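PDB 4TX8: probable chitinase A from Chromobacterium violaceum, which probably hydrolyses chitin as an endo-acting family 18 glycoside hydrolase, with a small carbohydrate-binding module attached to its catalytic barrel. Local coordinates for residues Gly147-Thr152 / Val200-Gly205; Thr194-Phe199 / Val236-Gln241; Leu299-Ser304 / Ser320-Glu325; Thr371-Leu376 / Gln386-Phe391. All blocks are in the same frame, centred on the assembly; numbering follows the deposited sequence.

Interaction 1: Gly147-Thr152 / Val200-Gly205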
# COMPACT_ATOMS: atom_id res chain seq x y z
N GLY A 147 -12.83 -17.91 9.51
CA GLY A 147 -13.35 -17.16 8.39
C GLY A 147 -13.79 -15.78 8.85
O GLY A 147 -13.76 -14.83 8.08
N ASN A 148 -14.18 -15.68 10.12
CA ASN A 148 -14.60 -14.41 10.71
C ASN A 148 -13.50 -13.35 10.70
O ASN A 148 -12.34 -13.64 10.97
CB ASN A 148 -15.07 -14.62 12.15
CG ASN A 148 -16.49 -15.14 12.23
OD1 ASN A 148 -16.73 -16.35 12.13
ND2 ASN A 148 -17.45 -14.23 12.40
N VAL A 149 -13.90 -12.12 10.39
CA VAL A 149 -13.02 -10.96 10.45
C VAL A 149 -13.61 -9.92 11.39
O VAL A 149 -14.82 -9.73 11.43
CB VAL A 149 -12.82 -10.34 9.04
CG1 VAL A 149 -12.00 -9.06 9.12
CG2 VAL A 149 -12.17 -11.33 8.10
N SER A 150 -12.76 -9.26 12.16
CA SER A 150 -13.21 -8.17 13.02
C SER A 150 -12.36 -6.92 12.81
O SER A 150 -11.29 -6.98 12.21
CB SER A 150 -13.19 -8.59 14.49
OG SER A 150 -11.87 -8.91 14.89
N PHE A 151 -12.86 -5.79 13.30
CA PHE A 151 -12.10 -4.54 13.27
C PHE A 151 -12.27 -3.78 14.57
O PHE A 151 -13.39 -3.60 15.05
CB PHE A 151 -12.54 -3.66 12.10
CG PHE A 151 -11.89 -2.31 12.10
CD1 PHE A 151 -10.56 -2.17 11.71
CD2 PHE A 151 -12.59 -1.18 12.48
CE1 PHE A 151 -9.94 -0.93 11.71
CE2 PHE A 151 -11.98 0.06 12.49
CZ PHE A 151 -10.65 0.19 12.10
N THR A 152 -11.16 -3.34 15.14
CA THR A 152 -11.19 -2.54 16.35
C THR A 152 -10.26 -1.34 16.21
O THR A 152 -9.07 -1.49 15.93
CB THR A 152 -10.78 -3.35 17.59
OG1 THR A 152 -11.51 -4.59 17.60
CG2 THR A 152 -11.08 -2.57 18.86
N VAL A 200 -17.52 -13.42 4.40
CA VAL A 200 -18.42 -12.52 3.69
C VAL A 200 -19.30 -11.72 4.65
O VAL A 200 -19.34 -10.49 4.58
CB VAL A 200 -19.31 -13.30 2.70
CG1 VAL A 200 -20.44 -12.43 2.20
CG2 VAL A 200 -18.48 -13.84 1.55
N ASN A 201 -19.98 -12.41 5.55
CA ASN A 201 -20.92 -11.76 6.46
C ASN A 201 -20.24 -10.78 7.42
O ASN A 201 -20.72 -9.66 7.59
CB ASN A 201 -21.69 -12.81 7.26
CG ASN A 201 -22.63 -13.63 6.39
OD1 ASN A 201 -23.01 -13.21 5.30
ND2 ASN A 201 -23.01 -14.81 6.87
N SER A 202 -19.14 -11.19 8.04
CA SER A 202 -18.50 -10.33 9.03
C SER A 202 -17.91 -9.07 8.38
O SER A 202 -18.02 -7.98 8.94
CB SER A 202 -17.42 -11.09 9.81
OG SER A 202 -16.34 -11.48 8.98
N LEU A 203 -17.30 -9.22 7.21
CA LEU A 203 -16.74 -8.07 6.50
C LEU A 203 -17.84 -7.13 6.01
O LEU A 203 -17.66 -5.91 6.00
CB LEU A 203 -15.88 -8.52 5.32
CG LEU A 203 -14.39 -8.69 5.61
CD1 LEU A 203 -13.68 -9.22 4.38
CD2 LEU A 203 -13.77 -7.36 6.05
N TYR A 204 -18.96 -7.70 5.59
CA TYR A 204 -20.12 -6.91 5.20
C TYR A 204 -20.57 -6.04 6.36
O TYR A 204 -20.88 -4.87 6.19
CB TYR A 204 -21.26 -7.81 4.72
CG TYR A 204 -22.52 -7.07 4.38
CD1 TYR A 204 -22.66 -6.42 3.16
CD2 TYR A 204 -23.59 -7.01 5.27
CE1 TYR A 204 -23.82 -5.74 2.83
CE2 TYR A 204 -24.74 -6.33 4.96
CZ TYR A 204 -24.86 -5.70 3.74
OH TYR A 204 -26.01 -5.02 3.43
N GLY A 205 -20.59 -6.63 7.56
CA GLY A 205 -20.95 -5.90 8.76
C GLY A 205 -20.01 -4.75 9.05
O GLY A 205 -20.44 -3.66 9.43
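Ser202 OG stands between the backbone N and the carbonyl carbon of its own residue (chi1 65°), and in that rotamer it meets Val149 N; Val149 in turn carries CG1 anti to its backbone N (chi1 175°), next to CD2 of Leu203. The contact belongs to the TIM barrel of family 18 glycoside hydrolases: the short strand 149-150, which runs antiparallel to barrel strand 135-143, lies against the outer helix 193-210. Val149 N donates to Ser202 OG over 2.9 Å, with an N-H...O angle of 158°, so the bond is nearly straight. The same hydroxyl is also hydrogen-bonded to Asn198 O, one turn back in its helix, and this bond within the helix helps fix the oxygen where the strand's amide can reach it. The serine therefore links two backbones, that of the helix and that of strand 149-150.

Beside this polar link runs an apolar one. Val149 points its CB at the helix, and the branches of Val149 and Leu203 cross obliquely, while Val149 also touches Ala141 of strand 135-143 and Ile206 of the helix. Leu203 also touches Leu242 of the neighbouring helix 230-246. Across the two segments the closest alpha carbons are those of Val149 and Ser202, 5.7 Å apart, and the nearest methyl pair is Val149 CG1 with Leu203 CD2 at 3.9 Å.

Interaction 2: Thr194-Phe199 / Val236-Gln241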
# COMPACT_ATOMS: atom_id res chain seq x y z
N THR A 194 -18.29 -22.82 4.95
CA THR A 194 -18.70 -22.20 6.20
C THR A 194 -17.82 -21.01 6.55
O THR A 194 -18.30 -19.99 7.04
CB THR A 194 -18.66 -23.20 7.37
OG1 THR A 194 -19.24 -24.45 6.96
CG2 THR A 194 -19.42 -22.65 8.56
N GLN A 195 -16.53 -21.14 6.29
CA GLN A 195 -15.59 -20.08 6.59
C GLN A 195 -15.76 -18.94 5.59
O GLN A 195 -15.65 -17.76 5.96
CB GLN A 195 -14.16 -20.61 6.59
CG GLN A 195 -13.91 -21.63 7.69
CD GLN A 195 -12.53 -22.24 7.64
OE1 GLN A 195 -11.86 -22.21 6.60
NE2 GLN A 195 -12.09 -22.79 8.76
N VAL A 196 -16.02 -19.29 4.34
CA VAL A 196 -16.32 -18.31 3.30
C VAL A 196 -17.49 -17.43 3.72
O VAL A 196 -17.43 -16.21 3.61
CB VAL A 196 -16.63 -18.99 1.95
CG1 VAL A 196 -17.21 -17.99 0.96
CG2 VAL A 196 -15.38 -19.65 1.38
N GLN A 197 -18.55 -18.06 4.22
CA GLN A 197 -19.74 -17.32 4.65
C GLN A 197 -19.44 -16.40 5.83
O GLN A 197 -19.93 -15.27 5.87
CB GLN A 197 -20.87 -18.29 4.99
CG GLN A 197 -21.45 -18.99 3.78
CD GLN A 197 -21.87 -18.02 2.69
OE1 GLN A 197 -21.35 -18.06 1.58
NE2 GLN A 197 -22.81 -17.14 3.01
N ASN A 198 -18.64 -16.87 6.78
CA ASN A 198 -18.25 -16.04 7.92
C ASN A 198 -17.42 -14.85 7.46
O ASN A 198 -17.58 -13.73 7.97
CB ASN A 198 -17.46 -16.86 8.95
CG ASN A 198 -18.33 -17.85 9.70
OD1 ASN A 198 -19.55 -17.71 9.75
ND2 ASN A 198 -17.70 -18.85 10.30
N PHE A 199 -16.54 -15.09 6.50
CA PHE A 199 -15.73 -14.05 5.88
C PHE A 199 -16.62 -12.98 5.27
O PHE A 199 -16.50 -11.80 5.58
CB PHE A 199 -14.82 -14.67 4.81
CG PHE A 199 -13.92 -13.69 4.10
CD1 PHE A 199 -14.35 -13.03 2.96
CD2 PHE A 199 -12.63 -13.47 4.55
CE1 PHE A 199 -13.52 -12.14 2.30
CE2 PHE A 199 -11.79 -12.58 3.90
CZ PHE A 199 -12.24 -11.92 2.76
N VAL A 236 -11.48 -15.87 -4.03
CA VAL A 236 -12.15 -15.24 -5.16
C VAL A 236 -13.66 -15.29 -4.99
O VAL A 236 -14.36 -14.30 -5.21
CB VAL A 236 -11.76 -15.93 -6.49
CG1 VAL A 236 -12.63 -15.42 -7.63
CG2 VAL A 236 -10.29 -15.69 -6.80
N SER A 237 -14.16 -16.46 -4.59
CA SER A 237 -15.59 -16.64 -4.35
C SER A 237 -16.08 -15.73 -3.23
O SER A 237 -17.15 -15.13 -3.33
CB SER A 237 -15.89 -18.10 -4.02
OG SER A 237 -17.27 -18.28 -3.75
N ALA A 238 -15.28 -15.62 -2.18
CA ALA A 238 -15.64 -14.81 -1.02
C ALA A 238 -15.73 -13.33 -1.38
O ALA A 238 -16.68 -12.65 -0.99
CB ALA A 238 -14.63 -15.02 0.10
N VAL A 239 -14.75 -12.83 -2.12
CA VAL A 239 -14.73 -11.42 -2.50
C VAL A 239 -15.89 -11.10 -3.43
O VAL A 239 -16.55 -10.07 -3.28
CB VAL A 239 -13.38 -11.03 -3.15
CG1 VAL A 239 -13.43 -9.60 -3.65
CG2 VAL A 239 -12.25 -11.20 -2.15
N LYS A 240 -16.16 -12.00 -4.38
CA LYS A 240 -17.30 -11.84 -5.29
C LYS A 240 -18.63 -11.77 -4.55
O LYS A 240 -19.49 -10.96 -4.88
CB LYS A 240 -17.33 -12.99 -6.30
CG LYS A 240 -16.26 -12.91 -7.37
CD LYS A 240 -16.17 -14.22 -8.13
CE LYS A 240 -16.57 -14.06 -9.59
NZ LYS A 240 -15.53 -13.36 -10.38
N GLN A 241 -18.80 -12.63 -3.54
CA GLN A 241 -20.04 -12.67 -2.76
C GLN A 241 -20.18 -11.41 -1.92
O GLN A 241 -21.27 -10.85 -1.79
CB GLN A 241 -20.07 -13.90 -1.85
CG GLN A 241 -20.29 -15.21 -2.60
CD GLN A 241 -20.28 -16.42 -1.67
OE1 GLN A 241 -19.51 -17.36 -1.86
NE2 GLN A 241 -21.15 -16.39 -0.66
O HOH W 1 -19.72 -20.07 -0.74
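Two neighbouring outer helices of the TIM barrel, 193-210 and 230-246, pack here side by side. Their short segments point the same way to within 37°, and the axes approach to 9.3 Å. Ala238 makes the apolar centre of the contact: its CB lies 4.0 Å from Val196 CG1 and 3.5 Å from Phe199 CD1, meeting that ring obliquely. Phe199 has CG anti to its backbone N, and its CE1 is the next ring atom to touch Ala238.

A polar pair lies beside it. Gln241 NE2 donates to Gln197 OE1 over 2.8 Å with an N-H...O angle of 159°; the bond uses a lone pair in the carbonyl plane, and the two amide planes are only 19° apart, although the side chains cross at about a right angle. Gln197 has a second deposited conformer, so the bond describes one of its two states. Ser237 OG donates to Gln241 OE1 over 3.1 Å, and a water donates to the same oxygen from 2.9 Å. These two donors are consistent with NE2 being the end that faces Gln197.

Helix 193-210 leads from strand 176-182 to its parallel neighbour 214-218, and helix 230-246 from 214-218 to 251-254, two successive beta-alpha-beta crossovers; Asn198 ND2 is hydrogen-bonded to Asn146 O, and Lys240 NZ to Gly281 O at the end of helix 276-281.

Interaction 3: Leu299-Ser304 / Ser320-Glu325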
# COMPACT_ATOMS: atom_id res chain seq x y z
N LEU A 299 13.99 -8.91 -9.66
CA LEU A 299 12.85 -9.44 -10.40
C LEU A 299 13.24 -9.89 -11.80
O LEU A 299 13.83 -9.12 -12.56
CB LEU A 299 11.75 -8.38 -10.48
CG LEU A 299 10.49 -8.74 -11.26
CD1 LEU A 299 9.74 -9.86 -10.56
CD2 LEU A 299 9.60 -7.52 -11.43
N TYR A 300 12.90 -11.12 -12.15
CA TYR A 300 13.19 -11.64 -13.48
C TYR A 300 12.02 -11.36 -14.42
O TYR A 300 10.92 -11.88 -14.22
CB TYR A 300 13.51 -13.13 -13.44
CG TYR A 300 14.06 -13.70 -14.74
CD1 TYR A 300 13.22 -13.98 -15.81
CD2 TYR A 300 15.42 -13.95 -14.89
CE1 TYR A 300 13.72 -14.50 -17.00
CE2 TYR A 300 15.93 -14.47 -16.07
CZ TYR A 300 15.07 -14.74 -17.12
OH TYR A 300 15.56 -15.26 -18.30
N THR A 301 12.26 -10.55 -15.44
CA THR A 301 11.23 -10.18 -16.40
C THR A 301 11.65 -10.59 -17.81
O THR A 301 12.82 -10.89 -18.04
CB THR A 301 10.95 -8.66 -16.38
OG1 THR A 301 11.98 -7.97 -17.10
CG2 THR A 301 10.89 -8.15 -14.94
N PRO A 302 10.70 -10.61 -18.76
CA PRO A 302 11.10 -10.90 -20.14
C PRO A 302 11.73 -9.72 -20.87
O PRO A 302 11.97 -9.81 -22.07
CB PRO A 302 9.79 -11.31 -20.81
CG PRO A 302 8.73 -10.63 -20.01
CD PRO A 302 9.24 -10.62 -18.59
N TYR A 303 12.01 -8.62 -20.16
CA TYR A 303 12.45 -7.40 -20.84
C TYR A 303 13.94 -7.13 -20.69
O TYR A 303 14.44 -6.11 -21.15
CB TYR A 303 11.64 -6.22 -20.33
CG TYR A 303 10.16 -6.54 -20.22
CD1 TYR A 303 9.43 -6.89 -21.35
CD2 TYR A 303 9.52 -6.52 -18.99
CE1 TYR A 303 8.08 -7.20 -21.25
CE2 TYR A 303 8.18 -6.83 -18.89
CZ TYR A 303 7.46 -7.16 -20.02
OH TYR A 303 6.13 -7.47 -19.91
N SER A 304 14.65 -8.07 -20.07
CA SER A 304 16.10 -7.97 -19.93
C SER A 304 16.71 -9.36 -19.79
O SER A 304 16.08 -10.28 -19.27
CB SER A 304 16.48 -7.10 -18.73
OG SER A 304 17.88 -7.05 -18.56
N SER A 320 5.46 -3.66 -13.67
CA SER A 320 4.20 -3.10 -14.14
C SER A 320 3.88 -3.54 -15.57
O SER A 320 2.73 -3.82 -15.89
CB SER A 320 4.24 -1.58 -14.04
OG SER A 320 4.48 -1.17 -12.70
N LYS A 321 4.90 -3.62 -16.42
CA LYS A 321 4.71 -4.10 -17.79
C LYS A 321 4.17 -5.52 -17.81
O LYS A 321 3.25 -5.83 -18.56
CB LYS A 321 6.01 -4.04 -18.58
CG LYS A 321 6.33 -2.68 -19.16
CD LYS A 321 7.63 -2.71 -19.94
CE LYS A 321 7.55 -3.66 -21.12
NZ LYS A 321 8.81 -3.68 -21.90
N MET A 322 4.74 -6.39 -16.97
CA MET A 322 4.30 -7.78 -16.92
C MET A 322 2.82 -7.90 -16.60
O MET A 322 2.11 -8.72 -17.17
CB MET A 322 5.13 -8.57 -15.91
CG MET A 322 6.58 -8.76 -16.33
SD MET A 322 7.54 -9.74 -15.16
CE MET A 322 6.69 -11.32 -15.26
N LEU A 323 2.34 -7.05 -15.69
CA LEU A 323 0.94 -7.08 -15.28
C LEU A 323 0.02 -6.53 -16.37
O LEU A 323 -1.13 -6.93 -16.48
CB LEU A 323 0.74 -6.30 -13.98
CG LEU A 323 1.19 -7.05 -12.72
CD1 LEU A 323 1.22 -6.12 -11.53
CD2 LEU A 323 0.27 -8.23 -12.46
N ILE A 324 0.54 -5.61 -17.18
CA ILE A 324 -0.27 -5.00 -18.23
C ILE A 324 -0.22 -5.78 -19.55
O ILE A 324 -1.26 -5.99 -20.17
CB ILE A 324 0.17 -3.54 -18.48
CG1 ILE A 324 -0.00 -2.72 -17.19
CG2 ILE A 324 -0.64 -2.92 -19.61
CD1 ILE A 324 0.53 -1.30 -17.28
N GLU A 325 0.97 -6.20 -19.96
CA GLU A 325 1.10 -6.94 -21.23
C GLU A 325 0.71 -8.40 -21.07
O GLU A 325 0.23 -9.03 -22.02
CB GLU A 325 2.53 -6.87 -21.77
CG GLU A 325 3.28 -5.58 -21.53
CD GLU A 325 2.95 -4.50 -22.52
OE1 GLU A 325 1.93 -4.62 -23.23
OE2 GLU A 325 3.71 -3.51 -22.58
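Lys321 passes over one face of the Tyr303 ring, and its chain can be followed atom by atom. CB, near the helix backbone, meets the phenol end of the ring, 3.5 Å from Tyr303 CE2. The chain then runs extended to CD and bends at chi3 (62°), which carries CE back over the ring: CE sits 3.6 Å from the Tyr303 centroid and 11° off the ring normal, a CH-pi contact over the centre. NZ ends over the same face, nearer CD1, at 3.6 Å from the centroid and 25° off the normal, which meets the geometry of a cation-pi pair. The ammonium has a polar partner too, since NZ is hydrogen-bonded to Lys383 O, so ring and carbonyl share the lysine tip.

On the opposite face of the tyrosine ring lies Pro302 CG, displaced toward the rim. The ring is thus held between the proline before it and the lysine of the helix. Met322 packs beside it: its CG is 3.6 Å from Tyr303 CE2, and its SD continues to Thr301 CG2 at 3.7 Å and to Pro302 CD at 3.9 Å. The loop is shaped by a type I beta turn from Thr301 to Ser304, and Thr301 OG1 accepts from Tyr303 N at 3.1 Å in an ST turn.

In the barrel, this loop follows strand 288-292 and folds back onto the C-terminal part of helix 313-325, whose Ser320, Leu323 and Ile324 pack against strand 345-350.

Interaction 4: Thr371-Leu376 / Gln386-Phe391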
# COMPACT_ATOMS: atom_id res chain seq x y z
N THR A 371 6.91 8.59 -15.34
CA THR A 371 6.95 9.24 -16.65
C THR A 371 7.29 8.25 -17.76
O THR A 371 6.79 8.37 -18.88
CB THR A 371 7.97 10.40 -16.68
OG1 THR A 371 9.30 9.88 -16.50
CG2 THR A 371 7.67 11.40 -15.58
N CYS A 372 8.14 7.27 -17.45
CA CYS A 372 8.48 6.22 -18.41
C CYS A 372 7.23 5.42 -18.77
O CYS A 372 6.95 5.21 -19.95
CB CYS A 372 9.55 5.29 -17.84
SG CYS A 372 9.93 3.86 -18.88
N LEU A 373 6.49 5.00 -17.76
CA LEU A 373 5.27 4.23 -17.98
C LEU A 373 4.20 5.05 -18.69
O LEU A 373 3.53 4.55 -19.60
CB LEU A 373 4.73 3.70 -16.64
CG LEU A 373 5.46 2.50 -16.04
CD1 LEU A 373 5.12 2.32 -14.57
CD2 LEU A 373 5.14 1.23 -16.82
N THR A 374 4.03 6.31 -18.30
CA THR A 374 2.93 7.13 -18.81
C THR A 374 3.21 7.80 -20.16
O THR A 374 2.29 7.98 -20.96
CB THR A 374 2.54 8.23 -17.81
OG1 THR A 374 3.67 9.06 -17.52
CG2 THR A 374 2.00 7.62 -16.52
N THR A 375 4.46 8.20 -20.41
CA THR A 375 4.77 8.97 -21.61
C THR A 375 5.97 8.47 -22.39
O THR A 375 6.42 9.13 -23.33
CB THR A 375 5.04 10.45 -21.26
OG1 THR A 375 6.23 10.54 -20.48
CG2 THR A 375 3.87 11.06 -20.50
N LEU A 376 6.50 7.31 -22.00
CA LEU A 376 7.65 6.70 -22.68
C LEU A 376 8.89 7.59 -22.64
O LEU A 376 9.79 7.44 -23.46
CB LEU A 376 7.29 6.37 -24.13
CG LEU A 376 7.17 4.89 -24.51
CD1 LEU A 376 6.28 4.15 -23.54
CD2 LEU A 376 6.64 4.75 -25.93
N GLN A 386 3.99 0.50 -25.64
CA GLN A 386 3.29 1.75 -25.88
C GLN A 386 3.13 2.49 -24.55
O GLN A 386 3.25 1.89 -23.49
CB GLN A 386 1.92 1.51 -26.52
CG GLN A 386 1.09 0.44 -25.83
CD GLN A 386 -0.36 0.44 -26.30
OE1 GLN A 386 -0.94 1.49 -26.58
NE2 GLN A 386 -0.95 -0.75 -26.40
N ALA A 387 2.87 3.78 -24.62
CA ALA A 387 2.66 4.58 -23.42
C ALA A 387 1.36 4.17 -22.73
O ALA A 387 0.41 3.75 -23.39
CB ALA A 387 2.64 6.06 -23.76
N TYR A 388 1.34 4.28 -21.41
CA TYR A 388 0.13 4.04 -20.64
C TYR A 388 -0.30 5.30 -19.91
O TYR A 388 0.01 5.48 -18.73
CB TYR A 388 0.33 2.91 -19.63
CG TYR A 388 0.96 1.67 -20.19
CD1 TYR A 388 0.32 0.91 -21.16
CD2 TYR A 388 2.20 1.23 -19.74
CE1 TYR A 388 0.90 -0.23 -21.67
CE2 TYR A 388 2.78 0.10 -20.24
CZ TYR A 388 2.13 -0.63 -21.20
OH TYR A 388 2.72 -1.76 -21.70
N PRO A 389 -1.02 6.19 -20.61
CA PRO A 389 -1.45 7.46 -20.01
C PRO A 389 -2.37 7.27 -18.80
O PRO A 389 -2.50 8.19 -17.99
CB PRO A 389 -2.18 8.17 -21.16
CG PRO A 389 -2.51 7.10 -22.15
CD PRO A 389 -1.42 6.09 -22.03
N ALA A 390 -3.00 6.10 -18.68
CA ALA A 390 -3.92 5.85 -17.57
C ALA A 390 -3.33 4.95 -16.48
O ALA A 390 -4.08 4.41 -15.66
CB ALA A 390 -5.21 5.25 -18.10
N PHE A 391 -2.01 4.79 -16.46
CA PHE A 391 -1.35 4.03 -15.39
C PHE A 391 -1.77 4.60 -14.03
O PHE A 391 -1.71 5.81 -13.83
CB PHE A 391 0.17 4.07 -15.55
CG PHE A 391 0.90 3.21 -14.55
CD1 PHE A 391 1.00 1.84 -14.74
CD2 PHE A 391 1.48 3.77 -13.42
CE1 PHE A 391 1.66 1.04 -13.82
CE2 PHE A 391 2.15 2.98 -12.50
CZ PHE A 391 2.24 1.61 -12.70
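Leu373 CD1 lies over one face of the Phe391 ring, offset toward the rim, and the Tyr388 ring is covered on one face by Gln386 O, centred 3.5 Å above its plane. The leucine methyl is 3.7 Å from the Phe391 centroid and 18° off the ring normal, a CH-pi contact, with CZ the nearest ring atom at 3.5 Å. Phe391 directs CB at the helix segment, with CG anti to the backbone N (chi1 -175°). Leu373 CD2, the other branch, touches Tyr388 CD2 at 4.1 Å, so one leucine reaches two aromatic rings.

This is the C-terminal end of outer helix 363-375 in the TIM barrel, where the chain returns toward strand 393-397. Leu376, with positive phi, is the first residue to leave helical backbone angles. The loop is fastened by Tyr388 N, which donates to Leu373 O over 2.9 Å in the carbonyl plane, with an N-H...O angle of 159°. Next to it the Thr374 CA-H points at Tyr388 O, the carbon and oxygen 3.4 Å apart, and Tyr388 O also accepts from Phe391 N in a type I turn.

Ala387 CB packs on Thr374 O at 3.4 Å, and Leu376 CD1 comes within 3.6 Å of Ala387 N. Thr374 OG1 is bonded to Leu370 O in its own helix, while Cys372 forms a disulfide with Cys379.

How the interactions relate
From the N terminus, interaction 1 opens at 147-152 and interaction 2 at 194-199; interaction 1 closes at 200-205 before interaction 2 closes at 236-241, so the two cross. Sharing helix 193-210, they bind strand 149-150 and helix 230-246 to it, with centres about 10 Å apart and contacts such as Gly147 O to Phe199 CB. Interaction 3 then closes a short loop onto helix 313-325, and interaction 4, further on, closes the loop from helix 363-375 toward strand 393-397. These are in series yet touch, Ile324 CG2 against Tyr388 CE1 and Ser320 OG against Phe391 CZ. Interactions 1 and 4 lie on opposite sides of the chain's centre, about 38 Å between centres.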